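Local structure of probable secreted solute-binding lipoprotein (Streptomyces coelicolor, 3I3V) at residues S23-A28 against T321-D326; Q53-S58 against V82-D87; A78-G83 against R115-P120; I181-L186 against Q353-D358; D332-G337 against A344-S349. The protein probably binds a solute outside the cell as a secreted lipoprotein and may hand it to a membrane transporter. One frame throughout, in Å; residues are numbered along the deposited sequence.

Contact 1: S23-A28 against T321-D326; sequences SPTYLA and TESGRD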
# COMPACT_ATOMS: atom_id res chain seq x y z
N SER C 23 39.69 -9.10 -37.52
CA SER C 23 38.79 -9.77 -38.45
C SER C 23 38.18 -11.04 -37.89
O SER C 23 36.97 -11.24 -38.00
CB SER C 23 39.53 -10.10 -39.76
OG SER C 23 39.79 -8.94 -40.53
N PRO C 24 39.00 -11.94 -37.29
CA PRO C 24 38.47 -13.19 -36.73
C PRO C 24 37.34 -12.94 -35.74
O PRO C 24 36.28 -13.56 -35.82
CB PRO C 24 39.70 -13.81 -36.05
CG PRO C 24 40.84 -13.31 -36.91
CD PRO C 24 40.46 -11.85 -37.11
N THR C 25 37.56 -12.04 -34.80
CA THR C 25 36.54 -11.74 -33.81
C THR C 25 35.36 -10.97 -34.40
O THR C 25 34.24 -11.08 -33.88
CB THR C 25 37.15 -10.97 -32.65
OG1 THR C 25 38.31 -11.68 -32.19
CG2 THR C 25 36.16 -10.85 -31.52
N TYR C 26 35.58 -10.21 -35.47
CA TYR C 26 34.48 -9.49 -36.09
C TYR C 26 33.53 -10.49 -36.73
O TYR C 26 32.32 -10.40 -36.57
CB TYR C 26 34.96 -8.52 -37.18
CG TYR C 26 33.79 -7.89 -37.92
CD1 TYR C 26 32.93 -7.02 -37.27
CD2 TYR C 26 33.54 -8.20 -39.25
CE1 TYR C 26 31.83 -6.48 -37.93
CE2 TYR C 26 32.44 -7.67 -39.92
CZ TYR C 26 31.59 -6.80 -39.26
OH TYR C 26 30.50 -6.26 -39.93
N LEU C 27 34.08 -11.46 -37.46
CA LEU C 27 33.25 -12.47 -38.10
C LEU C 27 32.41 -13.21 -37.05
O LEU C 27 31.20 -13.38 -37.23
CB LEU C 27 34.13 -13.43 -38.91
CG LEU C 27 34.80 -12.75 -40.14
CD1 LEU C 27 35.64 -13.74 -40.88
CD2 LEU C 27 33.73 -12.19 -41.08
N ALA C 28 33.03 -13.63 -35.95
CA ALA C 28 32.29 -14.33 -34.90
C ALA C 28 31.19 -13.45 -34.34
O ALA C 28 30.11 -13.94 -34.01
CB ALA C 28 33.23 -14.76 -33.79
N THR C 321 39.87 -9.73 -25.33
CA THR C 321 40.36 -11.04 -24.92
C THR C 321 40.78 -12.00 -26.02
O THR C 321 41.87 -12.56 -25.96
CB THR C 321 39.29 -11.75 -24.05
OG1 THR C 321 39.14 -11.05 -22.80
CG2 THR C 321 39.68 -13.19 -23.77
N GLU C 322 39.93 -12.18 -27.01
CA GLU C 322 40.20 -13.10 -28.11
C GLU C 322 41.06 -12.52 -29.24
O GLU C 322 41.80 -13.25 -29.90
CB GLU C 322 38.88 -13.62 -28.68
CG GLU C 322 37.94 -14.16 -27.60
CD GLU C 322 36.65 -14.74 -28.16
OE1 GLU C 322 35.75 -15.08 -27.37
OE2 GLU C 322 36.54 -14.84 -29.40
N SER C 323 40.98 -11.21 -29.46
CA SER C 323 41.77 -10.60 -30.52
C SER C 323 42.93 -9.75 -30.02
O SER C 323 43.83 -9.42 -30.78
CB SER C 323 40.86 -9.76 -31.42
OG SER C 323 41.55 -9.35 -32.58
N GLY C 324 42.90 -9.39 -28.74
CA GLY C 324 43.96 -8.56 -28.18
C GLY C 324 43.93 -7.14 -28.72
O GLY C 324 44.98 -6.53 -28.96
N ARG C 325 42.73 -6.61 -28.91
CA ARG C 325 42.53 -5.27 -29.44
C ARG C 325 42.37 -4.24 -28.33
O ARG C 325 41.72 -4.51 -27.31
CB ARG C 325 41.26 -5.22 -30.28
CG ARG C 325 41.25 -6.07 -31.52
CD ARG C 325 41.64 -5.29 -32.75
NE ARG C 325 43.07 -5.05 -32.86
CZ ARG C 325 44.00 -6.01 -32.80
NH1 ARG C 325 43.64 -7.27 -32.61
NH2 ARG C 325 45.28 -5.70 -32.96
N ASP C 326 42.96 -3.07 -28.54
CA ASP C 326 42.79 -2.00 -27.58
C ASP C 326 41.49 -1.37 -28.10
O ASP C 326 41.28 -1.31 -29.32
CB ASP C 326 43.94 -1.00 -27.66
CG ASP C 326 45.28 -1.62 -27.28
OD1 ASP C 326 45.36 -2.25 -26.20
OD2 ASP C 326 46.24 -1.47 -28.07
O HOH W 1 37.65 -14.46 -31.56
O HOH W 2 40.55 -11.64 -33.79
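T25 and S323 mark the closest approach of the two backbones, their CA atoms 6.3 Å apart, where the first turns of helix 23-36 face the end of helix 313-323. G324 then leaves helical conformation with a positive phi of 69°, a backbone state that glycine, lacking CB, adopts easily. The direct contact is slight: T25 OG1 rests 3.3 Å from S323 CB, and the two CB atoms of T25 and S323 lie 4.1 Å apart. Two waters do the polar work, making this a water-mediated join between two helix ends, structural packing with no known site. Water 2 sits between the hydroxyls, 2.8 Å from T25 OG1 and 2.8 Å from S323 OG, while water 1 lies 2.9 Å from T25 OG1 and donates to E322 OE2. With chi1 at -51°, T25 holds OG1 beside its own backbone N and turned to the other helix. Threonine suits the place because its short side chain puts one hydroxyl where both waters bind. The extended E322 chain carries its carboxylate out to water 1, yet the stronger partner is R318, which pairs with OE1. S323 OG also accepts R325 NH1 at 2.9 Å, nearly in the guanidinium plane. Around this interface T25 packs on R318 and F319 of helix 313-323, Y26 covers strand 9-14 and helix 300-310, and the chain runs on into strand 326-327, antiparallel to strand 122-131.

Contact 2: Q53-S58 against V82-D87; sequences QVYETS and VGATVD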
# COMPACT_ATOMS: atom_id res chain seq x y z
N GLN C 53 37.25 4.96 -51.26
CA GLN C 53 37.01 5.24 -52.68
C GLN C 53 35.80 4.46 -53.17
O GLN C 53 34.92 5.02 -53.83
CB GLN C 53 38.23 4.86 -53.55
CG GLN C 53 39.49 5.73 -53.39
CD GLN C 53 40.25 5.52 -52.07
OE1 GLN C 53 41.26 6.20 -51.81
NE2 GLN C 53 39.79 4.59 -51.23
N VAL C 54 35.76 3.17 -52.85
CA VAL C 54 34.66 2.31 -53.27
C VAL C 54 33.35 2.77 -52.65
O VAL C 54 32.31 2.70 -53.30
CB VAL C 54 34.90 0.85 -52.85
CG1 VAL C 54 33.71 -0.03 -53.28
CG2 VAL C 54 36.19 0.35 -53.46
N TYR C 55 33.41 3.22 -51.40
CA TYR C 55 32.20 3.70 -50.75
C TYR C 55 31.67 4.97 -51.43
O TYR C 55 30.47 5.12 -51.62
CB TYR C 55 32.44 3.98 -49.27
CG TYR C 55 31.26 4.63 -48.59
CD1 TYR C 55 30.14 3.89 -48.23
CD2 TYR C 55 31.24 6.00 -48.36
CE1 TYR C 55 29.04 4.50 -47.65
CE2 TYR C 55 30.14 6.62 -47.79
CZ TYR C 55 29.04 5.86 -47.43
OH TYR C 55 27.96 6.48 -46.86
N GLU C 56 32.56 5.89 -51.80
CA GLU C 56 32.13 7.13 -52.45
C GLU C 56 31.50 6.85 -53.81
O GLU C 56 30.52 7.48 -54.20
CB GLU C 56 33.32 8.09 -52.57
CG GLU C 56 33.82 8.53 -51.21
CD GLU C 56 35.01 9.47 -51.26
OE1 GLU C 56 35.47 9.79 -52.38
OE2 GLU C 56 35.48 9.89 -50.18
N THR C 57 32.03 5.87 -54.53
CA THR C 57 31.46 5.52 -55.81
C THR C 57 30.05 4.95 -55.59
O THR C 57 29.16 5.16 -56.41
CB THR C 57 32.31 4.48 -56.54
OG1 THR C 57 33.66 4.95 -56.63
CG2 THR C 57 31.76 4.23 -57.94
N SER C 58 29.86 4.22 -54.50
CA SER C 58 28.55 3.65 -54.18
C SER C 58 27.58 4.72 -53.72
O SER C 58 26.39 4.65 -54.00
CB SER C 58 28.66 2.59 -53.08
OG SER C 58 29.11 1.35 -53.60
N VAL C 82 30.48 17.11 -46.04
CA VAL C 82 29.73 17.03 -47.29
C VAL C 82 28.49 16.15 -47.19
O VAL C 82 27.68 16.11 -48.11
CB VAL C 82 30.61 16.50 -48.46
CG1 VAL C 82 31.77 17.44 -48.69
CG2 VAL C 82 31.08 15.09 -48.16
N GLY C 83 28.34 15.43 -46.08
CA GLY C 83 27.17 14.58 -45.93
C GLY C 83 27.23 13.20 -46.56
O GLY C 83 26.19 12.59 -46.80
N ALA C 84 28.43 12.69 -46.86
CA ALA C 84 28.51 11.34 -47.43
C ALA C 84 28.18 10.39 -46.27
O ALA C 84 27.79 9.24 -46.46
CB ALA C 84 29.91 11.07 -47.96
N THR C 85 28.30 10.94 -45.06
CA THR C 85 28.05 10.22 -43.82
C THR C 85 27.33 11.17 -42.84
O THR C 85 27.71 12.33 -42.73
CB THR C 85 29.40 9.72 -43.28
OG1 THR C 85 29.47 8.30 -43.45
CG2 THR C 85 29.59 10.09 -41.84
N VAL C 86 26.30 10.69 -42.15
CA VAL C 86 25.55 11.56 -41.24
C VAL C 86 26.12 11.75 -39.83
O VAL C 86 26.90 10.93 -39.34
CB VAL C 86 24.06 11.11 -41.10
CG1 VAL C 86 23.40 11.08 -42.48
CG2 VAL C 86 23.98 9.74 -40.44
N ASP C 87 25.72 12.85 -39.19
CA ASP C 87 26.16 13.18 -37.83
C ASP C 87 25.63 12.06 -36.94
O ASP C 87 24.44 11.75 -36.96
CB ASP C 87 25.58 14.51 -37.36
CG ASP C 87 26.06 14.91 -35.96
OD1 ASP C 87 26.72 14.08 -35.30
OD2 ASP C 87 25.78 16.05 -35.52
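Y55 meets A84 through its phenol: Y55 OH donates to A84 O over 2.8 Å, and the carbonyl oxygen lies at the edge of the ring, near its plane. The bond runs fairly straight on the acceptor side (C=O...OH angle 158°), though the donor is somewhat tilted from the carbonyl plane. Lower down the ring, CE2 of Y55 comes to 4.5 Å from A84 CB, a loose apolar touch that a small residue permits. T85 OG1, 4.1 Å from Y55 OH, is buried here with no partner in the model. The Schellman motif that ends helix 79-82 probably helps to position A84: G83, with positive phi, is the C-prime residue, A84 N bonds to W79 O and G83 N to T80 O. A phenylalanine in place of Y55 would probably leave A84 O without its donor and this turn less firmly tied to helix 51-60. The tyrosine projects from that helix with CG anti to the backbone N (chi1 173°), and its ring meets that of W79 with the planes at about 45°. W79 is in turn held by E56, whose OE2 accepts from NE1 and whose OE1 pairs with K75, while H13 of strand 9-14 also packs on Y55.

Contact 3: A78-G83 against R115-P120; sequences AWTDVG and RVRAFP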
# COMPACT_ATOMS: atom_id res chain seq x y z
N ALA C 78 36.64 14.03 -44.59
CA ALA C 78 35.80 14.93 -45.38
C ALA C 78 34.36 14.46 -45.55
O ALA C 78 33.55 15.17 -46.12
CB ALA C 78 36.42 15.14 -46.76
N TRP C 79 34.05 13.26 -45.07
CA TRP C 79 32.70 12.71 -45.22
C TRP C 79 31.60 13.44 -44.47
O TRP C 79 30.50 13.61 -44.99
CB TRP C 79 32.67 11.24 -44.81
CG TRP C 79 33.31 10.31 -45.80
CD1 TRP C 79 33.81 10.63 -47.03
CD2 TRP C 79 33.44 8.88 -45.67
NE1 TRP C 79 34.23 9.50 -47.68
CE2 TRP C 79 34.02 8.41 -46.87
CE3 TRP C 79 33.13 7.96 -44.66
CZ2 TRP C 79 34.30 7.06 -47.09
CZ3 TRP C 79 33.40 6.61 -44.88
CH2 TRP C 79 33.98 6.18 -46.08
N THR C 80 31.88 13.84 -43.24
CA THR C 80 30.88 14.49 -42.40
C THR C 80 30.39 15.82 -42.94
O THR C 80 29.19 16.05 -43.04
CB THR C 80 31.39 14.69 -40.96
OG1 THR C 80 31.86 13.44 -40.44
CG2 THR C 80 30.28 15.18 -40.06
N ASP C 81 31.31 16.71 -43.30
CA ASP C 81 30.88 18.01 -43.79
C ASP C 81 30.09 17.97 -45.09
O ASP C 81 29.11 18.70 -45.23
CB ASP C 81 32.08 18.94 -43.94
CG ASP C 81 31.67 20.39 -44.05
OD1 ASP C 81 31.02 20.89 -43.10
OD2 ASP C 81 31.98 21.04 -45.07
N VAL C 82 30.48 17.11 -46.04
CA VAL C 82 29.73 17.03 -47.29
C VAL C 82 28.49 16.15 -47.19
O VAL C 82 27.68 16.11 -48.11
CB VAL C 82 30.61 16.50 -48.46
CG1 VAL C 82 31.77 17.44 -48.69
CG2 VAL C 82 31.08 15.09 -48.16
N GLY C 83 28.34 15.43 -46.08
CA GLY C 83 27.17 14.58 -45.93
C GLY C 83 27.23 13.20 -46.56
O GLY C 83 26.19 12.59 -46.80
N ARG C 115 29.99 17.87 -34.26
CA ARG C 115 29.40 16.70 -34.89
C ARG C 115 30.29 15.49 -34.64
O ARG C 115 31.52 15.61 -34.67
CB ARG C 115 29.26 16.92 -36.40
CG ARG C 115 28.12 17.85 -36.80
CD ARG C 115 28.03 18.02 -38.32
NE ARG C 115 29.26 18.57 -38.88
CZ ARG C 115 29.34 19.16 -40.07
NH1 ARG C 115 28.25 19.27 -40.82
NH2 ARG C 115 30.50 19.62 -40.51
N VAL C 116 29.68 14.35 -34.36
CA VAL C 116 30.46 13.13 -34.13
C VAL C 116 30.49 12.35 -35.44
O VAL C 116 29.47 11.85 -35.90
CB VAL C 116 29.84 12.27 -33.03
CG1 VAL C 116 30.72 11.04 -32.78
CG2 VAL C 116 29.71 13.09 -31.75
N ARG C 117 31.67 12.27 -36.04
CA ARG C 117 31.83 11.59 -37.32
C ARG C 117 31.37 10.14 -37.30
O ARG C 117 30.69 9.68 -38.23
CB ARG C 117 33.29 11.64 -37.76
CG ARG C 117 33.90 13.02 -37.71
CD ARG C 117 35.38 12.93 -37.99
NE ARG C 117 36.09 14.15 -37.63
CZ ARG C 117 36.30 15.18 -38.45
NH1 ARG C 117 35.85 15.14 -39.70
NH2 ARG C 117 36.98 16.24 -38.02
N ALA C 118 31.75 9.40 -36.26
CA ALA C 118 31.37 8.00 -36.16
C ALA C 118 31.35 7.46 -34.74
O ALA C 118 31.72 8.15 -33.80
CB ALA C 118 32.33 7.16 -37.01
N PHE C 119 30.89 6.22 -34.59
CA PHE C 119 30.88 5.57 -33.29
C PHE C 119 32.30 5.03 -33.11
O PHE C 119 32.75 4.21 -33.91
CB PHE C 119 29.88 4.40 -33.26
CG PHE C 119 28.44 4.81 -33.14
CD1 PHE C 119 27.69 5.13 -34.26
CD2 PHE C 119 27.81 4.83 -31.89
CE1 PHE C 119 26.34 5.45 -34.15
CE2 PHE C 119 26.46 5.15 -31.78
CZ PHE C 119 25.72 5.46 -32.91
N PRO C 120 33.01 5.49 -32.08
CA PRO C 120 34.37 4.98 -31.89
C PRO C 120 34.33 3.49 -31.54
O PRO C 120 33.33 3.00 -31.01
CB PRO C 120 34.90 5.83 -30.73
CG PRO C 120 34.10 7.10 -30.84
CD PRO C 120 32.72 6.56 -31.12
O HOH W 3 34.25 13.46 -41.34
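T80 faces R117 and R115 together, its two branches dividing the work; the CA atoms of T80 and R117 are 5.9 Å apart. The contact joins the short helix 79-82 to the loop leading into strand 122-131, where R117 and A118 pack on W291 of strand 289-292. T80 OG1 lies 3.4 Å from R117 CG, the two side chains crossing at about a right angle. Water 3 extends this contact, 2.6 Å from T80 OG1 and accepting from R117 NH1 at 2.8 Å along the edge of the guanidinium. On the other branch, T80 CG2 sits over one face of the R115 guanidinium, 3.7 Å above its plane and displaced toward the rim, with D81 N over the same face. Threonine suits the place because its methyl can lie on the weakly hydrated face of R115 while its hydroxyl faces the R117 chain and water 3. D81 comes next and swings its carboxylate to the edge of R115. R115 NH2 donates to D81 OD1 over 2.9 Å at 169°, within the guanidinium plane and on the anti lone pair of OD1, while the two flat groups stand 75° apart. R115 reaches this point through a bend at chi3 (-59°), which a long, flexible side chain can afford. The arginine also pairs with E113 through NH2, the stronger bridge, and with D111 through NE. Its charge probably eases the mutual repulsion of D81, D111 and E113.

Contact 4: I181-L186 against Q353-D358; sequences IIQTFL and QVLLPD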
# COMPACT_ATOMS: atom_id res chain seq x y z
N ILE C 181 58.91 11.66 -28.79
CA ILE C 181 59.97 12.23 -27.97
C ILE C 181 59.88 13.76 -28.06
O ILE C 181 59.94 14.44 -27.03
CB ILE C 181 61.37 11.72 -28.43
CG1 ILE C 181 61.41 10.19 -28.31
CG2 ILE C 181 62.47 12.33 -27.56
CD1 ILE C 181 62.64 9.51 -28.90
N ILE C 182 59.72 14.30 -29.26
CA ILE C 182 59.60 15.75 -29.39
C ILE C 182 58.40 16.22 -28.55
O ILE C 182 58.39 17.33 -28.03
CB ILE C 182 59.39 16.19 -30.88
CG1 ILE C 182 60.71 16.06 -31.65
CG2 ILE C 182 58.84 17.63 -30.95
CD1 ILE C 182 60.59 16.41 -33.12
N GLN C 183 57.41 15.36 -28.40
CA GLN C 183 56.23 15.72 -27.62
C GLN C 183 56.47 15.70 -26.12
O GLN C 183 55.52 15.83 -25.34
CB GLN C 183 55.05 14.81 -27.96
CG GLN C 183 54.30 15.22 -29.22
CD GLN C 183 53.23 14.22 -29.60
OE1 GLN C 183 53.48 13.27 -30.34
NE2 GLN C 183 52.02 14.43 -29.07
N THR C 184 57.72 15.53 -25.71
CA THR C 184 58.02 15.54 -24.29
C THR C 184 57.67 16.93 -23.75
O THR C 184 57.31 17.07 -22.58
CB THR C 184 59.51 15.25 -24.04
OG1 THR C 184 59.85 13.96 -24.55
CG2 THR C 184 59.82 15.29 -22.53
N PHE C 185 57.78 17.93 -24.62
CA PHE C 185 57.51 19.32 -24.26
C PHE C 185 56.34 19.94 -25.04
O PHE C 185 56.36 21.13 -25.34
CB PHE C 185 58.76 20.17 -24.51
CG PHE C 185 59.97 19.73 -23.73
CD1 PHE C 185 60.08 20.02 -22.37
CD2 PHE C 185 61.00 19.03 -24.35
CE1 PHE C 185 61.20 19.62 -21.64
CE2 PHE C 185 62.12 18.63 -23.63
CZ PHE C 185 62.23 18.93 -22.27
N LEU C 186 55.33 19.14 -25.35
CA LEU C 186 54.18 19.63 -26.09
C LEU C 186 52.89 19.00 -25.58
O LEU C 186 52.79 17.78 -25.45
CB LEU C 186 54.35 19.31 -27.58
CG LEU C 186 55.39 20.09 -28.39
CD1 LEU C 186 55.66 19.41 -29.71
CD2 LEU C 186 54.88 21.49 -28.62
N GLN C 353 49.74 10.18 -21.81
CA GLN C 353 49.36 10.05 -23.22
C GLN C 353 49.89 11.17 -24.08
O GLN C 353 49.79 12.34 -23.71
CB GLN C 353 47.84 10.09 -23.38
CG GLN C 353 47.03 8.96 -22.81
CD GLN C 353 45.56 9.15 -23.11
OE1 GLN C 353 45.15 9.30 -24.26
NE2 GLN C 353 44.74 9.15 -22.06
N VAL C 354 50.44 10.81 -25.24
CA VAL C 354 50.88 11.81 -26.20
C VAL C 354 50.14 11.47 -27.49
O VAL C 354 49.53 10.41 -27.60
CB VAL C 354 52.41 11.81 -26.43
CG1 VAL C 354 53.10 12.24 -25.15
CG2 VAL C 354 52.89 10.45 -26.90
N LEU C 355 50.18 12.36 -28.46
CA LEU C 355 49.42 12.11 -29.66
C LEU C 355 50.07 11.41 -30.85
O LEU C 355 51.30 11.39 -31.01
CB LEU C 355 48.78 13.45 -30.08
CG LEU C 355 48.83 14.07 -31.46
CD1 LEU C 355 48.01 15.35 -31.43
CD2 LEU C 355 50.26 14.39 -31.86
N LEU C 356 49.22 10.77 -31.66
CA LEU C 356 49.63 10.08 -32.88
C LEU C 356 49.39 11.12 -33.99
O LEU C 356 48.25 11.44 -34.31
CB LEU C 356 48.76 8.85 -33.13
CG LEU C 356 49.05 8.20 -34.49
CD1 LEU C 356 50.49 7.74 -34.51
CD2 LEU C 356 48.12 7.03 -34.76
N PRO C 357 50.47 11.64 -34.59
CA PRO C 357 50.40 12.65 -35.65
C PRO C 357 49.59 12.34 -36.91
O PRO C 357 49.01 13.25 -37.51
CB PRO C 357 51.87 12.90 -35.98
CG PRO C 357 52.59 12.52 -34.70
CD PRO C 357 51.86 11.27 -34.31
N ASP C 358 49.55 11.08 -37.30
CA ASP C 358 48.86 10.63 -38.52
C ASP C 358 47.67 11.42 -39.04
O ASP C 358 47.69 11.92 -40.16
CB ASP C 358 48.48 9.17 -38.36
CG ASP C 358 49.68 8.27 -38.27
OD1 ASP C 358 50.70 8.71 -37.72
OD2 ASP C 358 49.61 7.12 -38.75
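Q183 and L355 cross at about a right angle, the amide of the glutamine lying against the backbone of the leucine. Q183 leaves its backbone with CG beside N (chi1 -82°) and runs extended, so that the flat end arrives between the peptide N-H and C=O of L355. As modelled, like faces like: NE2 of Q183 is 2.8 Å from L355 N, and OE1 of Q183 is 3.0 Å from L355 O. The amide is probably turned over, and exchanging its nitrogen and oxygen may make both approaches hydrogen bonds. Glutamine fits because one amide can offer a donor and an acceptor to the two sides of a single residue. The amide carbon is insensitive to that choice: Q183 CD lies 3.7 Å from L355 CD2 and 4.1 Å from V354 CB. L355 bends its side chain toward the glutamine by an unusual chi1 of 130°, while V354 offers its branched CB to the amide as a hydrocarbon wall. With a leucine in place of Q183, L355 N and O would probably face hydrocarbon and lose whatever bonds the amide gives them in this buried spot. The glutamine's own carbonyl O accepts from H276 NE2, where the chain leaves helix 172-182 for a short 3-10 turn. A191 of helix 188-197 packs on both Q183 and L355, I181 and T184 lean on Y211 of helix 203-217, and strand 352-354 runs parallel to strand 280-284, with V354 packed on T280 and I282.

Contact 5: D332-G337 against A344-S349; sequences DAVSTG and AQRLGS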
# COMPACT_ATOMS: atom_id res chain seq x y z
N ASP C 332 36.46 -3.70 -18.79
CA ASP C 332 37.11 -4.16 -17.57
C ASP C 332 37.99 -5.32 -18.03
O ASP C 332 38.84 -5.81 -17.28
CB ASP C 332 36.08 -4.63 -16.54
CG ASP C 332 35.38 -3.48 -15.83
OD1 ASP C 332 34.27 -3.70 -15.29
OD2 ASP C 332 35.93 -2.36 -15.80
N ALA C 333 37.78 -5.73 -19.28
CA ALA C 333 38.52 -6.82 -19.89
C ALA C 333 39.97 -6.40 -20.14
O ALA C 333 40.27 -5.22 -20.32
CB ALA C 333 37.87 -7.22 -21.21
N VAL C 334 40.85 -7.40 -20.17
CA VAL C 334 42.26 -7.17 -20.39
C VAL C 334 42.79 -8.25 -21.32
O VAL C 334 42.44 -9.42 -21.18
CB VAL C 334 43.04 -7.23 -19.07
CG1 VAL C 334 44.54 -7.11 -19.35
CG2 VAL C 334 42.57 -6.12 -18.13
N SER C 335 43.62 -7.85 -22.27
CA SER C 335 44.18 -8.81 -23.22
C SER C 335 45.20 -9.72 -22.52
O SER C 335 46.41 -9.60 -22.71
CB SER C 335 44.84 -8.07 -24.39
OG SER C 335 43.87 -7.41 -25.18
N THR C 336 44.68 -10.63 -21.71
CA THR C 336 45.48 -11.60 -20.96
C THR C 336 46.26 -12.59 -21.83
O THR C 336 47.42 -12.88 -21.53
CB THR C 336 44.56 -12.38 -20.00
OG1 THR C 336 44.35 -11.60 -18.82
CG2 THR C 336 45.17 -13.71 -19.63
N GLY C 337 45.63 -13.10 -22.88
CA GLY C 337 46.28 -14.07 -23.75
C GLY C 337 47.40 -13.51 -24.60
O GLY C 337 48.08 -14.24 -25.33
N ALA C 344 50.20 -3.48 -21.21
CA ALA C 344 50.13 -2.10 -21.69
C ALA C 344 48.77 -1.51 -21.29
O ALA C 344 48.68 -0.34 -20.90
CB ALA C 344 50.30 -2.06 -23.20
N GLN C 345 47.73 -2.32 -21.39
CA GLN C 345 46.38 -1.87 -21.04
C GLN C 345 46.25 -1.55 -19.56
O GLN C 345 45.51 -0.64 -19.19
CB GLN C 345 45.35 -2.94 -21.43
CG GLN C 345 45.10 -3.05 -22.92
CD GLN C 345 44.34 -4.30 -23.29
OE1 GLN C 345 44.11 -5.17 -22.46
NE2 GLN C 345 43.95 -4.39 -24.55
N ARG C 346 46.97 -2.31 -18.73
CA ARG C 346 46.93 -2.13 -17.28
C ARG C 346 47.74 -0.94 -16.78
O ARG C 346 47.76 -0.66 -15.58
CB ARG C 346 47.40 -3.40 -16.57
CG ARG C 346 46.35 -4.51 -16.52
CD ARG C 346 46.67 -5.52 -15.42
NE ARG C 346 47.21 -6.77 -15.94
CZ ARG C 346 46.50 -7.90 -16.07
NH1 ARG C 346 45.22 -7.93 -15.71
NH2 ARG C 346 47.08 -8.99 -16.54
N LEU C 347 48.40 -0.25 -17.70
CA LEU C 347 49.18 0.94 -17.37
C LEU C 347 48.17 2.05 -17.05
O LEU C 347 47.19 2.22 -17.77
CB LEU C 347 50.05 1.33 -18.58
CG LEU C 347 51.58 1.23 -18.54
CD1 LEU C 347 52.04 0.09 -17.65
CD2 LEU C 347 52.08 1.04 -19.97
N GLY C 348 48.41 2.80 -15.98
CA GLY C 348 47.47 3.85 -15.63
C GLY C 348 47.99 5.27 -15.69
O GLY C 348 48.39 5.75 -16.75
N SER C 349 47.97 5.95 -14.56
CA SER C 349 48.43 7.34 -14.49
C SER C 349 49.94 7.46 -14.44
O SER C 349 50.48 8.55 -14.61
CB SER C 349 47.82 8.03 -13.27
OG SER C 349 48.38 7.53 -12.07
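S335 and Q345 join at an inverse gamma turn centred on S335, in which T336 N bonds to V334 O over 2.6 Å; the turn precedes helix 339-345, and Q345 reaches back from that helix's last turn. Two hydrogen bonds make the polar core. S335 N donates to Q345 OE1 over 2.7 Å and almost straight, at 174°, and Q345 NE2 donates to S335 OG over 3.1 Å at a more bent 137°, with OG tilted from the amide plane. A glutamine suits because its amide carries both an acceptor for S335 N and a donor for S335 OG, and serine is small enough for both to be reached. Q345 gets there with CG beside its backbone N (chi1 -73°) and an extended chain beyond. Each partner is tied further: S335 OG bonds to V320 O, its stronger polar link, and Q345 NE2 also donates to D326 OD1, so the amide is probably prevented from flipping. The packing is made by V334, whose CA lies 3.4 Å from Q345 OE1 and whose CG1 is 3.7 Å from the same oxygen, the two side chains sliding past each other in opposite directions. On the exposed side R346 bends at chi3 and crosses V334 at about a right angle; CG1 of V334 stands 3.8 Å above the plane of the R346 guanidinium, offset toward its rim.

In the fold
The five contacts fall into two linked pairs and one that stands apart. Contacts 2 and 3, with centres 10 Å apart, share V82 and G83 and touch through W79, which links helix 51-60 with the start of 78-83. Contacts 1 and 5, centres 16 Å apart, touch where D326 OD1 meets Q345 NE2 at 3.0 Å and S335 OG lies 3.2 Å from G324 CA. Contact 4 lies across the chain's centre from contact 1, their own centres about 28 Å apart; contact 5 falls along the chain between its two segments, 344-349 being followed shortly by 353-358. This spread agrees with the two-lobed build of the solute-binding protein family, whose members usually hold ligand between lobes; none of the five is tied here to a known binding site.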